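Local coordinates for protein transcriptional regulator, SorC family (Enterococcus faecalis, PDB 2O0M) that probably regulates transcription by binding DNA and a carbohydrate, as a putative member of the SorC family, at residues 134-140 / 301-305. Residues are numbered along the deposited sequence; the frame is centred on the assembly and turned at random.
Sequences TLNLLLP and PYVVA
The C-terminal turn of helix 122-138 lies against the start of strand 302-306, a helix-on-sheet contact in the alpha/beta fold of the putative sugar-binding domain, with Leu138 and Tyr302 at its centre. The axes of 134-138 and 302-305 run nearly antiparallel (168°), 10.4 Å apart at closest approach. Tyr302 CG stands anti to its own carbonyl carbon (chi1 -50°), which sends the ring under the end of the helix. There the carbonyl oxygen Leu138 O sits over one ring face, displaced toward the rim and 3.4 Å from Tyr302 CZ, while Pro301 CB covers the centre of the opposite face, so the ring is clamped from both sides. The Leu138 side chain runs alongside the ring, pointing the other way, its CB 3.9 Å from Tyr302 CD1 and both its methyls close to the same ring carbon. Beyond the helix end the chain leaves helical geometry at Leu139, whose CD2 lies 4.2 Å from Tyr302 CD2. Pro140 then approaches the phenol end obliquely, with CD 3.8 Å from Tyr302 CE2 and CG 3.7 Å from Tyr302 OH. One turn back along the helix, Thr134 CG2 and Leu135 CD2 each lie 4.4 Å from CG2 of Val304, which points the same way from the strand as Tyr302. No hydrogen bond joins the segments; Thr134 OG1 bonds back to Val130 O. Cys238 and Trp328, on the flanking parallel strands, extend the apolar floor beneath the helix, which packs on the parallel strands of the sheet, consistent with a Rossmann-like alpha/beta fold.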
ATOM      1  N   THR A 134      -2.000 -15.184  -2.526  1.00 14.82           N
ATOM      2  CA  THR A 134      -0.957 -14.585  -3.339  1.00 14.35           C
ATOM      3  C   THR A 134       0.389 -14.605  -2.606  1.00 14.00           C
ATOM      4  O   THR A 134       1.394 -15.040  -3.159  1.00 14.26           O
ATOM      5  CB  THR A 134      -1.343 -13.144  -3.722  1.00 14.57           C
ATOM      6  OG1 THR A 134      -2.502 -13.176  -4.574  1.00 14.47           O
ATOM      7  CG2 THR A 134      -0.207 -12.431  -4.436  1.00 14.86           C
ATOM      8  N   LEU A 135       0.409 -14.144  -1.357  1.00 13.50           N
ATOM      9  CA  LEU A 135       1.637 -14.191  -0.561  1.00 13.97           C
ATOM     10  C   LEU A 135       2.059 -15.625  -0.221  1.00 14.41           C
ATOM     11  O   LEU A 135       3.246 -15.902  -0.116  1.00 14.50           O
ATOM     12  CB  LEU A 135       1.503 -13.355   0.711  1.00 13.26           C
ATOM     13  CG  LEU A 135       1.271 -11.846   0.490  1.00 13.44           C
ATOM     14  CD1 LEU A 135       1.234 -11.155   1.810  1.00 13.18           C
ATOM     15  CD2 LEU A 135       2.325 -11.211  -0.419  1.00 13.38           C
ATOM     16  N   ASN A 136       1.110 -16.539  -0.062  1.00 15.46           N
ATOM     17  CA  ASN A 136       1.478 -17.929   0.193  1.00 16.12           C
ATOM     18  C   ASN A 136       2.260 -18.493  -0.986  1.00 16.61           C
ATOM     19  O   ASN A 136       3.247 -19.215  -0.814  1.00 17.33           O
ATOM     20  CB  ASN A 136       0.230 -18.768   0.431  1.00 16.06           C
ATOM     21  CG  ASN A 136       0.556 -20.219   0.712  1.00 16.88           C
ATOM     22  OD1 ASN A 136       1.480 -20.517   1.460  1.00 18.39           O
ATOM     23  ND2 ASN A 136      -0.195 -21.127   0.103  1.00 20.71           N
ATOM     24  N   LEU A 137       1.803 -18.160  -2.188  1.00 17.35           N
ATOM     25  CA  LEU A 137       2.487 -18.572  -3.418  1.00 17.70           C
ATOM     26  C   LEU A 137       3.837 -17.870  -3.599  1.00 17.39           C
ATOM     27  O   LEU A 137       4.824 -18.505  -3.961  1.00 17.88           O
ATOM     28  CB  LEU A 137       1.604 -18.280  -4.638  1.00 18.18           C
ATOM     29  CG  LEU A 137       2.233 -18.411  -6.033  1.00 19.58           C
ATOM     30  CD1 LEU A 137       2.447 -19.874  -6.367  1.00 22.06           C
ATOM     31  CD2 LEU A 137       1.379 -17.761  -7.115  1.00 20.30           C
ATOM     32  N   LEU A 138       3.857 -16.558  -3.377  1.00 16.76           N
ATOM     33  CA  LEU A 138       5.013 -15.719  -3.705  1.00 16.26           C
ATOM     34  C   LEU A 138       6.152 -15.790  -2.680  1.00 15.83           C
ATOM     35  O   LEU A 138       7.320 -15.865  -3.051  1.00 16.24           O
ATOM     36  CB  LEU A 138       4.595 -14.242  -3.892  1.00 16.49           C
ATOM     37  CG  LEU A 138       3.806 -13.829  -5.141  1.00 15.94           C
ATOM     38  CD1 LEU A 138       3.537 -12.332  -5.138  1.00 16.07           C
ATOM     39  CD2 LEU A 138       4.515 -14.226  -6.443  1.00 18.07           C
ATOM     40  N   LEU A 139       5.820 -15.751  -1.390  1.00 15.36           N
ATOM     41  CA  LEU A 139       6.852 -15.620  -0.357  1.00 15.28           C
ATOM     42  C   LEU A 139       7.628 -16.934  -0.154  1.00 15.38           C
ATOM     43  O   LEU A 139       7.036 -17.970   0.161  1.00 15.44           O
ATOM     44  CB  LEU A 139       6.242 -15.157   0.966  1.00 14.84           C
ATOM     45  CG  LEU A 139       5.606 -13.762   0.963  1.00 13.43           C
ATOM     46  CD1 LEU A 139       5.024 -13.520   2.335  1.00 14.45           C
ATOM     47  CD2 LEU A 139       6.613 -12.671   0.602  1.00 15.12           C
ATOM     48  N   PRO A 140       8.951 -16.894  -0.358  1.00 15.64           N
ATOM     49  CA  PRO A 140       9.755 -18.095  -0.130  1.00 16.02           C
ATOM     50  C   PRO A 140       9.985 -18.435   1.330  1.00 16.53           C
ATOM     51  O   PRO A 140       9.726 -17.628   2.224  1.00 16.03           O
ATOM     52  CB  PRO A 140      11.112 -17.741  -0.755  1.00 16.10           C
ATOM     53  CG  PRO A 140      10.912 -16.509  -1.504  1.00 16.59           C
ATOM     54  CD  PRO A 140       9.785 -15.786  -0.853  1.00 16.03           C
ATOM     55  N   PRO A 301      11.145  -7.859  -5.107  1.00 12.09           N
ATOM     56  CA  PRO A 301      10.550  -8.918  -5.939  1.00 12.19           C
ATOM     57  C   PRO A 301       9.035  -8.994  -5.897  1.00 11.29           C
ATOM     58  O   PRO A 301       8.413  -9.223  -6.927  1.00 12.27           O
ATOM     59  CB  PRO A 301      11.176 -10.217  -5.397  1.00 11.90           C
ATOM     60  CG  PRO A 301      11.871  -9.871  -4.164  1.00 13.23           C
ATOM     61  CD  PRO A 301      12.081  -8.389  -4.104  1.00 12.20           C
ATOM     62  N   TYR A 302       8.447  -8.783  -4.721  1.00 11.23           N
ATOM     63  CA  TYR A 302       7.024  -9.070  -4.522  1.00 11.26           C
ATOM     64  C   TYR A 302       6.302  -7.772  -4.157  1.00 10.78           C
ATOM     65  O   TYR A 302       6.427  -7.261  -3.048  1.00 11.08           O
ATOM     66  CB  TYR A 302       6.843 -10.162  -3.463  1.00 11.91           C
ATOM     67  CG  TYR A 302       7.729 -11.350  -3.748  1.00 12.31           C
ATOM     68  CD1 TYR A 302       7.624 -12.041  -4.948  1.00 12.89           C
ATOM     69  CD2 TYR A 302       8.731 -11.724  -2.866  1.00 13.91           C
ATOM     70  CE1 TYR A 302       8.464 -13.120  -5.236  1.00 13.28           C
ATOM     71  CE2 TYR A 302       9.572 -12.801  -3.141  1.00 12.89           C
ATOM     72  CZ  TYR A 302       9.442 -13.483  -4.335  1.00 14.59           C
ATOM     73  OH  TYR A 302      10.282 -14.555  -4.618  1.00 15.90           O
ATOM     74  N   VAL A 303       5.595  -7.217  -5.131  1.00 10.58           N
ATOM     75  CA  VAL A 303       4.943  -5.931  -4.985  1.00 10.60           C
ATOM     76  C   VAL A 303       3.479  -6.147  -5.303  1.00 10.41           C
ATOM     77  O   VAL A 303       3.157  -6.582  -6.392  1.00 10.78           O
ATOM     78  CB  VAL A 303       5.551  -4.875  -5.926  1.00 10.99           C
ATOM     79  CG1 VAL A 303       4.839  -3.538  -5.744  1.00 11.02           C
ATOM     80  CG2 VAL A 303       7.040  -4.708  -5.647  1.00 11.89           C
ATOM     81  N   VAL A 304       2.606  -5.836  -4.344  1.00  9.55           N
ATOM     82  CA  VAL A 304       1.192  -6.091  -4.508  1.00 10.06           C
ATOM     83  C   VAL A 304       0.430  -4.819  -4.201  1.00  9.75           C
ATOM     84  O   VAL A 304       0.506  -4.309  -3.075  1.00  9.43           O
ATOM     85  CB  VAL A 304       0.709  -7.231  -3.584  1.00  9.51           C
ATOM     86  CG1 VAL A 304      -0.751  -7.562  -3.868  1.00  9.81           C
ATOM     87  CG2 VAL A 304       1.570  -8.477  -3.761  1.00 10.69           C
ATOM     88  N   ALA A 305      -0.300  -4.331  -5.204  1.00  9.50           N
ATOM     89  CA  ALA A 305      -1.219  -3.204  -5.057  1.00  9.64           C
ATOM     90  C   ALA A 305      -2.642  -3.764  -4.919  1.00  9.64           C
ATOM     91  O   ALA A 305      -3.055  -4.649  -5.679  1.00 10.35           O
ATOM     92  CB  ALA A 305      -1.151  -2.304  -6.251  1.00  9.63           C
TER